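Local coordinates for early 35 kDa protein (Autographa californica nucleopolyhedrovirus, PDB 1I3S) that blocks members of the caspase family of proteases, suppressing the apoptosis that host insect cells launch on infection, and also inhibits the host's antiviral RNA interference, at residues K58-R63 against S162-S167. The protein carries 1 engineered substitution. Numbering follows the deposited sequence.
Sequences KNNNLR and SNQVLS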
loop_
_atom_site.group_PDB
_atom_site.type_symbol
_atom_site.label_atom_id
_atom_site.label_comp_id
_atom_site.label_asym_id
_atom_site.label_seq_id
_atom_site.Cartn_x
_atom_site.Cartn_y
_atom_site.Cartn_z
ATOM N N LYS A 58 -8.361 -15.456 2.464
ATOM C CA LYS A 58 -9.769 -15.064 2.231
ATOM C C LYS A 58 -10.076 -15.104 0.798
ATOM O O LYS A 58 -9.166 -15.117 -0.034
ATOM C CB LYS A 58 -10.038 -13.673 2.818
ATOM C CG LYS A 58 -10.172 -13.729 4.344
ATOM C CD LYS A 58 -10.456 -12.390 4.931
ATOM C CE LYS A 58 -10.915 -12.511 6.353
ATOM N NZ LYS A 58 -11.453 -11.196 6.806
ATOM N N ASN A 59 -11.358 -15.111 0.455
ATOM C CA ASN A 59 -11.762 -15.199 -0.960
ATOM C C ASN A 59 -11.324 -14.056 -1.765
ATOM O O ASN A 59 -11.278 -12.921 -1.280
ATOM C CB ASN A 59 -13.279 -15.347 -1.061
ATOM C CG ASN A 59 -13.739 -15.690 -2.461
ATOM O OD1 ASN A 59 -13.884 -14.799 -3.347
ATOM N ND2 ASN A 59 -13.962 -16.976 -2.699
ATOM N N ASN A 60 -11.012 -14.319 -3.028
ATOM C CA ASN A 60 -10.562 -13.255 -3.937
ATOM C C ASN A 60 -11.569 -12.181 -4.174
ATOM O O ASN A 60 -11.205 -11.062 -4.596
ATOM C CB ASN A 60 -10.113 -13.851 -5.260
ATOM C CG ASN A 60 -8.799 -14.589 -5.145
ATOM O OD1 ASN A 60 -8.085 -14.471 -4.127
ATOM N ND2 ASN A 60 -8.451 -15.348 -6.178
ATOM N N ASN A 61 -12.842 -12.428 -3.906
ATOM C CA ASN A 61 -13.811 -11.348 -4.170
ATOM C C ASN A 61 -13.540 -10.164 -3.312
ATOM O O ASN A 61 -13.972 -9.050 -3.628
ATOM C CB ASN A 61 -15.245 -11.824 -3.957
ATOM C CG ASN A 61 -15.479 -12.349 -2.564
ATOM O OD1 ASN A 61 -15.171 -11.676 -1.550
ATOM N ND2 ASN A 61 -16.035 -13.553 -2.481
ATOM N N LEU A 62 -12.804 -10.368 -2.220
ATOM C CA LEU A 62 -12.500 -9.273 -1.274
ATOM C C LEU A 62 -11.674 -8.209 -1.911
ATOM O O LEU A 62 -11.800 -7.010 -1.558
ATOM C CB LEU A 62 -11.799 -9.821 -0.023
ATOM C CG LEU A 62 -11.952 -9.009 1.292
ATOM C CD1 LEU A 62 -13.368 -9.098 1.813
ATOM C CD2 LEU A 62 -11.040 -9.536 2.357
ATOM N N ARG A 63 -10.842 -8.607 -2.875
ATOM C CA ARG A 63 -9.958 -7.667 -3.590
ATOM C C ARG A 63 -10.703 -6.521 -4.184
ATOM O O ARG A 63 -10.343 -5.347 -3.955
ATOM C CB ARG A 63 -9.164 -8.409 -4.670
ATOM C CG ARG A 63 -8.134 -7.537 -5.390
ATOM C CD ARG A 63 -7.254 -8.343 -6.366
ATOM N NE ARG A 63 -6.169 -7.556 -6.979
ATOM C CZ ARG A 63 -6.339 -6.525 -7.812
ATOM N NH1 ARG A 63 -7.563 -6.125 -8.155
ATOM N NH2 ARG A 63 -5.276 -5.901 -8.319
ATOM N N SER A 162 -9.276 -19.924 -5.069
ATOM C CA SER A 162 -9.738 -18.491 -5.068
ATOM C C SER A 162 -9.401 -17.787 -3.778
ATOM O O SER A 162 -10.090 -16.809 -3.387
ATOM C CB SER A 162 -11.253 -18.418 -5.282
ATOM O OG SER A 162 -11.588 -18.696 -6.627
ATOM N N ASN A 163 -8.348 -18.260 -3.106
ATOM C CA ASN A 163 -7.910 -17.704 -1.802
ATOM C C ASN A 163 -6.619 -17.000 -1.781
ATOM O O ASN A 163 -5.828 -17.229 -0.856
ATOM C CB ASN A 163 -7.815 -18.810 -0.763
ATOM C CG ASN A 163 -9.160 -19.351 -0.362
ATOM O OD1 ASN A 163 -10.221 -18.698 -0.597
ATOM N ND2 ASN A 163 -9.158 -20.541 0.266
ATOM N N GLN A 164 -6.341 -16.147 -2.760
ATOM C CA GLN A 164 -5.033 -15.416 -2.752
ATOM C C GLN A 164 -5.166 -14.067 -2.096
ATOM O O GLN A 164 -4.937 -12.998 -2.734
ATOM C CB GLN A 164 -4.473 -15.242 -4.183
ATOM C CG GLN A 164 -4.101 -16.528 -4.902
ATOM C CD GLN A 164 -5.321 -17.250 -5.426
ATOM O OE1 GLN A 164 -6.112 -16.677 -6.222
ATOM N NE2 GLN A 164 -5.504 -18.499 -4.999
ATOM N N VAL A 165 -5.560 -14.080 -0.829
ATOM C CA VAL A 165 -5.741 -12.860 -0.058
ATOM C C VAL A 165 -5.344 -13.215 1.312
ATOM O O VAL A 165 -5.912 -14.139 1.890
ATOM C CB VAL A 165 -7.218 -12.390 -0.050
ATOM C CG1 VAL A 165 -7.427 -11.428 1.098
ATOM C CG2 VAL A 165 -7.587 -11.709 -1.374
ATOM N N LEU A 166 -4.350 -12.514 1.855
ATOM C CA LEU A 166 -3.886 -12.807 3.219
ATOM C C LEU A 166 -4.492 -11.864 4.179
ATOM O O LEU A 166 -4.637 -10.675 3.901
ATOM C CB LEU A 166 -2.342 -12.783 3.290
ATOM C CG LEU A 166 -1.641 -13.989 2.619
ATOM C CD1 LEU A 166 -0.167 -13.752 2.495
ATOM C CD2 LEU A 166 -1.901 -15.261 3.422
ATOM N N SER A 167 -4.907 -12.395 5.319
ATOM C CA SER A 167 -5.527 -11.593 6.400
ATOM C C SER A 167 -4.732 -11.767 7.660
ATOM O O SER A 167 -4.611 -12.892 8.175
ATOM C CB SER A 167 -6.959 -12.049 6.634
ATOM O OG SER A 167 -7.480 -11.424 7.792
#
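V165 packs over K58, its CB 3.4 Å from K58 O and its CG1 against K58 CB, while CG2 comes near N59 O and N60 OD1. L62 CD2, from the first turn of the helix, meets CG1 more loosely, and V28 and I30 of strand 24-30 also touch this valine. N60 grips Q164 with both ends of its carboxamide: OD1 accepts the backbone N of Q164 at 2.8 Å. ND2 gives a nearly straight bond (177°) to Q164 OE1. The amide planes stand 72° apart, the donor above the OE1 carbonyl plane. A bend about CB-CG (chi2 77°) brings Q164 OE1 to N60 ND2; F158 O and G161 O hold Q164 NE2. The K58 N to V165 O bond continues the antiparallel pairing of strands 52-57 and 166-170; past the inverse gamma turn at Q164 the register shifts, and N60 N bonds S162 O. N59 OD1 caps N61 N in the turn leading into the helix. The extended K58 chain runs alongside S167 CB toward E26, which salt-bridges NZ and binds S167 OG. Polar bonds thus join the strand-to-helix turn to the loop before strand 166-170, and those at both ends of the N60 carboxamide would oppose its rotation.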